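Local coordinates for thiol-activated cytolysin (Desulfobulbus propionicus, PDB 6NAL), which probably damages target membranes by assembling into pores, in the manner of cholesterol-dependent cytolysins, at residues A[363-372]-A[412-423]; A[427-435]-A[457-468]. One frame throughout, in Å; residues are numbered along the deposited sequence.

How the contacts relate
Both contacts belong to the C-terminal beta sandwich, the domain that meets the membrane first in relatives. Contact 1 joins neighbouring strands within one sheet, edge to edge, through regular backbone hydrogen bonds. Contact 2 lies across the sandwich: side chains bridge the gap between facing strands, and a single glutamine amide supplies the hydrogen bonding between its segments. Strand 422-432 starts in the first and runs on into the second, while strand 454-462 lies beside strand 349-372, with probable backbone hydrogen bonds from Glu371 to Val457 and Ile459. Leu370 of contact 1 packs on Val457 of contact 2. Contact 1 buries Ile368, Leu370, Ile416 and Leu418, contact 2 Ile427 and Val457, each beside a more exposed fringe.

Contact 1. Residues A[363-372]-A[412-423]; sequences YSGGEIRLEH and FSTTIPLRGNAR
Ile368 and Ile416 face each other as a hydrogen-bonded pair in the middle of two antiparallel strands, 366-372 and 412-418, of the C-terminal beta sandwich characteristic of thiol-activated cytolysins. The Ile416 N to Ile368 O bond is 2.7 Å long and almost straight (177°), one of eight backbone bonds running from Gly366 to His372.

The tightly packed face carries Ile368, Leu370, Ile416 and Leu418. Contacts here run on the diagonal: CD1 of Ile368 reaches CD1 of Leu418 at 3.7 Å, and CD1 of Leu370 meets CD1 of Ile416 at 4.0 Å. Trp401 covers Leu370, Ile416 and Phe412, and Trp384 lies against Leu418, so this side looks into the sandwich.

The opposite face is looser and polar. Thr415 serves two neighbours with its two branches: its OG1 lies beside the backbone N (chi1 -71°), 3.5 Å from CG of Arg369, while CG2, anti to that N, touches CD of Glu367 at 3.7 Å. The aliphatic part of Arg369 thus rests by the threonine hydroxyl, and the arginine's NE is buried there without a polar partner in the model. Farther along, OE2 of Glu371 and OG of Ser413 are only loosely apposed.

Beyond the strands, the type I turn from Arg419 to Ala422 brings Gly420 CA to Tyr363 O. Arg423 bends over here as a cation-pi partner, its NH2 4.0 Å above the plane of the Tyr363 ring; its NH1 donates, in the guanidinium plane, to Gly420 O at 2.8 Å.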
loop_
_atom_site.group_PDB
_atom_site.type_symbol
_atom_site.label_atom_id
_atom_site.label_comp_id
_atom_site.label_asym_id
_atom_site.label_seq_id
_atom_site.Cartn_x
_atom_site.Cartn_y
_atom_site.Cartn_z
ATOM N N TYR A 363 -9.178 1.594 -9.617
ATOM C CA TYR A 363 -8.448 2.619 -10.357
ATOM C C TYR A 363 -9.263 2.896 -11.613
ATOM O O TYR A 363 -9.478 1.995 -12.439
ATOM C CB TYR A 363 -7.038 2.160 -10.701
ATOM C CG TYR A 363 -6.205 1.746 -9.535
ATOM C CD1 TYR A 363 -5.404 2.672 -8.885
ATOM C CD2 TYR A 363 -6.188 0.418 -9.100
ATOM C CE1 TYR A 363 -4.607 2.317 -7.826
ATOM C CE2 TYR A 363 -5.379 0.041 -8.022
ATOM C CZ TYR A 363 -4.592 1.019 -7.390
ATOM O OH TYR A 363 -3.777 0.713 -6.335
ATOM N N SER A 364 -9.809 4.106 -11.706
ATOM C CA SER A 364 -10.672 4.431 -12.834
ATOM C C SER A 364 -9.832 4.666 -14.095
ATOM O O SER A 364 -8.672 5.085 -14.034
ATOM C CB SER A 364 -11.545 5.649 -12.516
ATOM O OG SER A 364 -10.759 6.800 -12.279
ATOM N N GLY A 365 -10.428 4.351 -15.238
ATOM C CA GLY A 365 -9.842 4.667 -16.518
ATOM C C GLY A 365 -9.827 6.177 -16.745
ATOM O O GLY A 365 -10.095 6.996 -15.859
ATOM N N GLY A 366 -9.452 6.536 -17.970
ATOM C CA GLY A 366 -9.272 7.941 -18.275
ATOM C C GLY A 366 -9.144 8.178 -19.761
ATOM O O GLY A 366 -9.190 7.250 -20.570
ATOM N N GLU A 367 -8.977 9.440 -20.126
ATOM C CA GLU A 367 -8.793 9.771 -21.534
ATOM C C GLU A 367 -7.690 10.793 -21.653
ATOM O O GLU A 367 -7.489 11.612 -20.752
ATOM C CB GLU A 367 -10.090 10.283 -22.167
ATOM C CG GLU A 367 -11.075 9.133 -22.424
ATOM C CD GLU A 367 -12.480 9.576 -22.852
ATOM O OE1 GLU A 367 -12.726 10.808 -22.984
ATOM O OE2 GLU A 367 -13.336 8.671 -23.053
ATOM N N ILE A 368 -6.969 10.728 -22.775
ATOM C CA ILE A 368 -6.088 11.807 -23.230
ATOM C C ILE A 368 -6.636 12.355 -24.545
ATOM O O ILE A 368 -6.715 11.626 -25.539
ATOM C CB ILE A 368 -4.634 11.340 -23.402
ATOM C CG1 ILE A 368 -4.033 10.890 -22.070
ATOM C CG2 ILE A 368 -3.766 12.469 -24.011
ATOM C CD1 ILE A 368 -2.853 10.005 -22.241
ATOM N N ARG A 369 -7.031 13.632 -24.543
ATOM C CA ARG A 369 -7.462 14.330 -25.754
ATOM C C ARG A 369 -6.313 15.186 -26.272
ATOM O O ARG A 369 -5.754 15.996 -25.531
ATOM C CB ARG A 369 -8.689 15.222 -25.504
ATOM C CG ARG A 369 -10.001 14.502 -25.225
ATOM C CD ARG A 369 -11.187 15.274 -25.783
ATOM N NE ARG A 369 -12.452 14.916 -25.131
ATOM C CZ ARG A 369 -13.648 15.301 -25.573
ATOM N NH1 ARG A 369 -13.745 16.050 -26.670
ATOM N NH2 ARG A 369 -14.747 14.939 -24.926
ATOM N N LEU A 370 -5.962 15.011 -27.531
ATOM C CA LEU A 370 -4.943 15.833 -28.196
ATOM C C LEU A 370 -5.617 16.768 -29.190
ATOM O O LEU A 370 -6.521 16.342 -29.897
ATOM C CB LEU A 370 -3.941 14.961 -28.932
ATOM C CG LEU A 370 -3.391 13.868 -28.010
ATOM C CD1 LEU A 370 -2.514 12.989 -28.909
ATOM C CD2 LEU A 370 -2.582 14.389 -26.808
ATOM N N GLU A 371 -5.246 18.045 -29.188
ATOM C CA GLU A 371 -5.835 19.017 -30.100
ATOM C C GLU A 371 -4.733 19.907 -30.627
ATOM O O GLU A 371 -3.884 20.406 -29.882
ATOM C CB GLU A 371 -6.925 19.841 -29.427
ATOM C CG GLU A 371 -7.724 18.981 -28.419
ATOM C CD GLU A 371 -9.009 19.630 -27.878
ATOM O OE1 GLU A 371 -8.909 20.507 -26.989
ATOM O OE2 GLU A 371 -10.122 19.223 -28.313
ATOM N N HIS A 372 -4.733 20.030 -31.928
ATOM C CA HIS A 372 -3.782 20.837 -32.659
ATOM C C HIS A 372 -4.587 21.832 -33.477
ATOM O O HIS A 372 -5.412 21.438 -34.311
ATOM C CB HIS A 372 -2.947 19.941 -33.544
ATOM C CG HIS A 372 -2.054 20.658 -34.499
ATOM N ND1 HIS A 372 -1.552 21.914 -34.253
ATOM C CD2 HIS A 372 -1.529 20.261 -35.683
ATOM C CE1 HIS A 372 -0.745 22.258 -35.243
ATOM N NE2 HIS A 372 -0.711 21.270 -36.123
ATOM N N PHE A 412 -6.751 19.026 -35.902
ATOM C CA PHE A 412 -6.583 17.628 -35.561
ATOM C C PHE A 412 -7.026 17.453 -34.123
ATOM O O PHE A 412 -6.757 18.310 -33.283
ATOM C CB PHE A 412 -5.156 17.170 -35.665
ATOM C CG PHE A 412 -4.926 15.835 -35.052
ATOM C CD1 PHE A 412 -5.472 14.685 -35.645
ATOM C CD2 PHE A 412 -4.182 15.707 -33.894
ATOM C CE1 PHE A 412 -5.283 13.439 -35.093
ATOM C CE2 PHE A 412 -3.967 14.445 -33.331
ATOM C CZ PHE A 412 -4.527 13.309 -33.927
ATOM N N SER A 413 -7.661 16.327 -33.841
ATOM C CA SER A 413 -8.285 16.100 -32.549
ATOM C C SER A 413 -8.604 14.617 -32.383
ATOM O O SER A 413 -9.349 14.046 -33.180
ATOM C CB SER A 413 -9.546 16.944 -32.435
ATOM O OG SER A 413 -10.240 16.654 -31.231
ATOM N N THR A 414 -8.051 13.982 -31.358
ATOM C CA THR A 414 -8.330 12.573 -31.106
ATOM C C THR A 414 -8.372 12.325 -29.606
ATOM O O THR A 414 -7.960 13.163 -28.787
ATOM C CB THR A 414 -7.311 11.655 -31.834
ATOM O OG1 THR A 414 -7.808 10.311 -31.854
ATOM C CG2 THR A 414 -5.903 11.708 -31.234
ATOM N N THR A 415 -8.977 11.198 -29.257
ATOM C CA THR A 415 -9.094 10.777 -27.876
ATOM C C THR A 415 -8.374 9.444 -27.765
ATOM O O THR A 415 -8.659 8.518 -28.533
ATOM C CB THR A 415 -10.562 10.690 -27.460
ATOM O OG1 THR A 415 -11.104 12.013 -27.358
ATOM C CG2 THR A 415 -10.693 10.045 -26.098
ATOM N N ILE A 416 -7.412 9.368 -26.847
ATOM C CA ILE A 416 -6.750 8.108 -26.486
ATOM C C ILE A 416 -7.383 7.519 -25.221
ATOM O O ILE A 416 -7.115 8.017 -24.134
ATOM C CB ILE A 416 -5.244 8.342 -26.279
ATOM C CG1 ILE A 416 -4.609 8.901 -27.551
ATOM C CG2 ILE A 416 -4.505 7.052 -25.832
ATOM C CD1 ILE A 416 -3.270 9.409 -27.316
ATOM N N PRO A 417 -8.236 6.513 -25.279
ATOM C CA PRO A 417 -8.808 5.964 -24.033
ATOM C C PRO A 417 -7.869 4.969 -23.350
ATOM O O PRO A 417 -7.277 4.094 -23.982
ATOM C CB PRO A 417 -10.099 5.282 -24.507
ATOM C CG PRO A 417 -9.693 4.753 -25.907
ATOM C CD PRO A 417 -8.625 5.739 -26.466
ATOM N N LEU A 418 -7.788 5.092 -22.022
ATOM C CA LEU A 418 -6.934 4.283 -21.168
ATOM C C LEU A 418 -7.740 3.644 -20.046
ATOM O O LEU A 418 -8.585 4.292 -19.422
ATOM C CB LEU A 418 -5.829 5.161 -20.584
ATOM C CG LEU A 418 -4.793 5.607 -21.633
ATOM C CD1 LEU A 418 -3.911 6.664 -20.989
ATOM C CD2 LEU A 418 -3.944 4.452 -22.158
ATOM N N ARG A 419 -7.422 2.393 -19.752
ATOM C CA ARG A 419 -8.001 1.713 -18.617
ATOM C C ARG A 419 -7.201 2.015 -17.368
ATOM O O ARG A 419 -6.115 2.561 -17.415
ATOM C CB ARG A 419 -8.072 0.225 -18.884
ATOM C CG ARG A 419 -8.861 -0.051 -20.144
ATOM C CD ARG A 419 -9.314 -1.490 -20.242
ATOM N NE ARG A 419 -8.170 -2.375 -20.419
ATOM C CZ ARG A 419 -8.244 -3.697 -20.308
ATOM N NH1 ARG A 419 -9.417 -4.256 -20.028
ATOM N NH2 ARG A 419 -7.162 -4.450 -20.476
ATOM N N GLY A 420 -7.781 1.670 -16.227
ATOM C CA GLY A 420 -7.235 2.006 -14.923
ATOM C C GLY A 420 -5.911 1.339 -14.597
ATOM O O GLY A 420 -5.263 1.732 -13.620
ATOM N N ASN A 421 -5.491 0.350 -15.376
ATOM C CA ASN A 421 -4.160 -0.202 -15.203
ATOM C C ASN A 421 -3.049 0.625 -15.863
ATOM O O ASN A 421 -1.879 0.254 -15.750
ATOM C CB ASN A 421 -4.151 -1.642 -15.717
ATOM C CG ASN A 421 -4.440 -1.739 -17.192
ATOM O OD1 ASN A 421 -5.200 -0.945 -17.758
ATOM N ND2 ASN A 421 -3.843 -2.737 -17.829
ATOM N N ALA A 422 -3.333 1.758 -16.478
ATOM C CA ALA A 422 -2.271 2.544 -17.091
ATOM C C ALA A 422 -1.708 3.573 -16.122
ATOM O O ALA A 422 -2.468 4.292 -15.481
ATOM C CB ALA A 422 -2.805 3.231 -18.342
ATOM N N ARG A 423 -0.377 3.636 -16.023
ATOM C CA ARG A 423 0.328 4.580 -15.168
ATOM C C ARG A 423 1.382 5.327 -15.970
ATOM O O ARG A 423 1.736 4.946 -17.100
ATOM C CB ARG A 423 1.091 3.908 -14.021
ATOM C CG ARG A 423 0.425 2.760 -13.357
ATOM C CD ARG A 423 -0.376 3.234 -12.130
ATOM N NE ARG A 423 -0.744 2.075 -11.313
ATOM C CZ ARG A 423 -1.918 1.472 -11.371
ATOM N NH1 ARG A 423 -2.838 1.967 -12.180
ATOM N NH2 ARG A 423 -2.168 0.396 -10.616
#

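Contact 2. Residues A[427-435]-A[457-468]; sequences IKTEGCTGL and VSIGGTTLHQTF
Gln466 NE2 is shared between two backbone carbonyls: it donates to Gly431 O at 3.1 Å across the contact and to Thr463 O at 3.3 Å in its own segment. Both acceptors lie near the amide plane, which should fix the amide's rotation. The Gly431 bond is straight at the hydrogen (162°), yet its donor sits above the carbonyl plane, off the lone pairs. Extended beyond CG (chi2 -179°), the chain carries the amide across, and Gly431, having no side chain, lets OE1 come within 3.3 Å of its CA.

The side chain of Thr433 crosses that of Gln466 at about a right angle, its CG2 3.9 Å from NE2. Thr433 OG1 makes an ST turn with Leu435 N and also pairs with Glu438 O. At the loop end, Leu435 CD1 and Leu464 CD2 touch at 4.0 Å. Thr463 and Leu464 match the Thr-Leu pair that recognises cholesterol in related cytolysins, and Gly431 and Cys432 begin the counterpart of the tryptophan-rich undecapeptide; the amide thus joins two loops whose counterparts face the membrane in relatives.

Deeper, Thr429 presents its methyl to the Phe468 ring edge, while its hydroxyl bonds to Ser443. Ile427 and Val457 end the contact tip to tip, CD1 to CG1 at 3.8 Å. Phe380 covers Thr429, Val457 and Ile459; strand 440-449 flanks 427-432 in its sheet, and strand 349-372 borders 457-460 in the facing one.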
loop_
_atom_site.group_PDB
_atom_site.type_symbol
_atom_site.label_atom_id
_atom_site.label_comp_id
_atom_site.label_asym_id
_atom_site.label_seq_id
_atom_site.Cartn_x
_atom_site.Cartn_y
_atom_site.Cartn_z
ATOM N N ILE A 427 3.874 12.688 -22.277
ATOM C CA ILE A 427 3.308 13.388 -23.428
ATOM C C ILE A 427 4.312 14.399 -23.902
ATOM O O ILE A 427 4.766 15.214 -23.104
ATOM C CB ILE A 427 1.994 14.115 -23.106
ATOM C CG1 ILE A 427 0.962 13.135 -22.599
ATOM C CG2 ILE A 427 1.441 14.810 -24.360
ATOM C CD1 ILE A 427 -0.314 13.857 -22.080
ATOM N N LYS A 428 4.614 14.395 -25.205
ATOM C CA LYS A 428 5.531 15.348 -25.815
ATOM C C LYS A 428 4.900 15.896 -27.085
ATOM O O LYS A 428 4.350 15.138 -27.877
ATOM C CB LYS A 428 6.892 14.707 -26.178
ATOM C CG LYS A 428 7.965 15.686 -26.601
ATOM C CD LYS A 428 8.954 15.070 -27.547
ATOM C CE LYS A 428 10.118 14.410 -26.804
ATOM N NZ LYS A 428 11.069 13.768 -27.767
ATOM N N THR A 429 5.010 17.203 -27.296
ATOM C CA THR A 429 4.515 17.840 -28.510
ATOM C C THR A 429 5.635 18.615 -29.203
ATOM O O THR A 429 6.364 19.374 -28.554
ATOM C CB THR A 429 3.355 18.797 -28.207
ATOM O OG1 THR A 429 3.764 19.807 -27.260
ATOM C CG2 THR A 429 2.208 18.059 -27.621
ATOM N N GLU A 430 5.748 18.458 -30.526
ATOM C CA GLU A 430 6.729 19.212 -31.287
ATOM C C GLU A 430 6.062 19.891 -32.477
ATOM O O GLU A 430 5.112 19.377 -33.067
ATOM C CB GLU A 430 7.851 18.317 -31.752
ATOM C CG GLU A 430 8.620 17.674 -30.638
ATOM C CD GLU A 430 9.453 16.501 -31.133
ATOM O OE1 GLU A 430 8.859 15.461 -31.491
ATOM O OE2 GLU A 430 10.694 16.618 -31.176
ATOM N N GLY A 431 6.558 21.068 -32.812
ATOM C CA GLY A 431 6.029 21.793 -33.937
ATOM C C GLY A 431 7.165 22.084 -34.871
ATOM O O GLY A 431 8.228 22.507 -34.417
ATOM N N CYS A 432 6.978 21.812 -36.160
ATOM C CA CYS A 432 8.002 22.113 -37.159
ATOM C C CYS A 432 8.016 23.609 -37.466
ATOM O O CYS A 432 7.017 24.153 -37.960
ATOM C CB CYS A 432 7.746 21.329 -38.435
ATOM S SG CYS A 432 8.963 21.722 -39.723
ATOM N N THR A 433 9.154 24.262 -37.196
ATOM C CA THR A 433 9.286 25.691 -37.443
ATOM C C THR A 433 9.514 26.025 -38.907
ATOM O O THR A 433 9.362 27.182 -39.299
ATOM C CB THR A 433 10.454 26.303 -36.670
ATOM O OG1 THR A 433 11.689 25.824 -37.228
ATOM C CG2 THR A 433 10.382 26.000 -35.192
ATOM N N GLY A 434 9.938 25.074 -39.705
ATOM C CA GLY A 434 10.315 25.381 -41.075
ATOM C C GLY A 434 11.715 25.932 -41.297
ATOM O O GLY A 434 12.084 26.132 -42.456
ATOM N N LEU A 435 12.513 26.145 -40.247
ATOM C CA LEU A 435 13.868 26.682 -40.360
ATOM C C LEU A 435 14.924 25.661 -39.953
ATOM O O LEU A 435 14.858 25.093 -38.859
ATOM C CB LEU A 435 14.006 27.922 -39.475
ATOM C CG LEU A 435 12.824 28.896 -39.434
ATOM C CD1 LEU A 435 13.081 30.011 -38.413
ATOM C CD2 LEU A 435 12.507 29.519 -40.805
ATOM N N VAL A 457 -4.365 18.158 -24.050
ATOM C CA VAL A 457 -3.200 18.943 -24.438
ATOM C C VAL A 457 -3.517 19.626 -25.755
ATOM O O VAL A 457 -3.834 18.956 -26.745
ATOM C CB VAL A 457 -1.908 18.107 -24.525
ATOM C CG1 VAL A 457 -1.785 17.162 -23.338
ATOM C CG2 VAL A 457 -1.806 17.339 -25.766
ATOM N N SER A 458 -3.478 20.959 -25.751
ATOM C CA SER A 458 -3.771 21.771 -26.928
ATOM C C SER A 458 -2.499 22.462 -27.379
ATOM O O SER A 458 -1.794 23.056 -26.566
ATOM C CB SER A 458 -4.831 22.837 -26.630
ATOM O OG SER A 458 -5.966 22.263 -26.020
ATOM N N ILE A 459 -2.193 22.380 -28.643
ATOM C CA ILE A 459 -1.149 23.230 -29.169
ATOM C C ILE A 459 -1.799 24.139 -30.194
ATOM O O ILE A 459 -2.757 23.758 -30.875
ATOM C CB ILE A 459 0.032 22.448 -29.780
ATOM C CG1 ILE A 459 -0.436 21.497 -30.865
ATOM C CG2 ILE A 459 0.808 21.740 -28.703
ATOM C CD1 ILE A 459 0.731 20.842 -31.564
ATOM N N GLY A 460 -1.290 25.352 -30.283
ATOM C CA GLY A 460 -1.736 26.282 -31.292
ATOM C C GLY A 460 -0.614 27.224 -31.650
ATOM O O GLY A 460 0.571 26.912 -31.422
ATOM N N GLY A 461 -0.972 28.384 -32.197
ATOM C CA GLY A 461 0.034 29.375 -32.498
ATOM C C GLY A 461 0.527 29.230 -33.915
ATOM O O GLY A 461 -0.151 28.657 -34.777
ATOM N N THR A 462 1.702 29.794 -34.166
ATOM C CA THR A 462 2.320 29.748 -35.485
ATOM C C THR A 462 3.706 29.169 -35.327
ATOM O O THR A 462 4.150 28.936 -34.206
ATOM C CB THR A 462 2.473 31.130 -36.123
ATOM O OG1 THR A 462 3.448 31.831 -35.355
ATOM C CG2 THR A 462 1.146 31.877 -36.170
ATOM N N THR A 463 4.431 29.084 -36.457
ATOM C CA THR A 463 5.714 28.378 -36.525
ATOM C C THR A 463 6.711 28.895 -35.494
ATOM O O THR A 463 7.440 28.118 -34.878
ATOM C CB THR A 463 6.337 28.552 -37.917
ATOM O OG1 THR A 463 6.167 29.920 -38.297
ATOM C CG2 THR A 463 5.719 27.656 -38.998
ATOM N N LEU A 464 6.821 30.211 -35.348
ATOM C CA LEU A 464 7.808 30.781 -34.434
ATOM C C LEU A 464 7.219 31.187 -33.093
ATOM O O LEU A 464 7.960 31.640 -32.226
ATOM C CB LEU A 464 8.492 31.980 -35.096
ATOM C CG LEU A 464 9.328 31.576 -36.319
ATOM C CD1 LEU A 464 8.546 31.595 -37.630
ATOM C CD2 LEU A 464 10.567 32.470 -36.494
ATOM N N HIS A 465 5.905 31.042 -32.899
ATOM C CA HIS A 465 5.284 31.264 -31.586
ATOM C C HIS A 465 4.287 30.137 -31.297
ATOM O O HIS A 465 3.098 30.236 -31.604
ATOM C CB HIS A 465 4.603 32.622 -31.483
ATOM C CG HIS A 465 4.260 32.988 -30.077
ATOM N ND1 HIS A 465 5.089 33.752 -29.284
ATOM C CD2 HIS A 465 3.200 32.655 -29.304
ATOM C CE1 HIS A 465 4.541 33.898 -28.093
ATOM N NE2 HIS A 465 3.399 33.234 -28.074
ATOM N N GLN A 466 4.776 29.080 -30.667
ATOM C CA GLN A 466 4.024 27.850 -30.526
ATOM C C GLN A 466 3.506 27.765 -29.104
ATOM O O GLN A 466 4.287 27.842 -28.156
ATOM C CB GLN A 466 4.888 26.625 -30.822
ATOM C CG GLN A 466 5.352 26.471 -32.251
ATOM C CD GLN A 466 6.199 25.195 -32.444
ATOM O OE1 GLN A 466 6.167 24.223 -31.662
ATOM N NE2 GLN A 466 6.958 25.208 -33.487
ATOM N N THR A 467 2.211 27.576 -28.953
ATOM C CA THR A 467 1.584 27.614 -27.649
ATOM C C THR A 467 1.233 26.203 -27.232
ATOM O O THR A 467 0.999 25.327 -28.078
ATOM C CB THR A 467 0.327 28.476 -27.687
ATOM O OG1 THR A 467 -0.616 27.837 -28.546
ATOM C CG2 THR A 467 0.679 29.918 -28.196
ATOM N N PHE A 468 1.222 25.997 -25.923
ATOM C CA PHE A 468 0.978 24.698 -25.321
ATOM C C PHE A 468 0.198 24.898 -24.047
ATOM O O PHE A 468 0.534 25.768 -23.238
ATOM C CB PHE A 468 2.282 23.995 -24.987
ATOM C CG PHE A 468 2.114 22.633 -24.340
ATOM C CD1 PHE A 468 2.010 22.501 -22.970
ATOM C CD2 PHE A 468 2.125 21.485 -25.098
ATOM C CE1 PHE A 468 1.909 21.246 -22.370
ATOM C CE2 PHE A 468 2.011 20.226 -24.506
ATOM C CZ PHE A 468 1.922 20.107 -23.154
#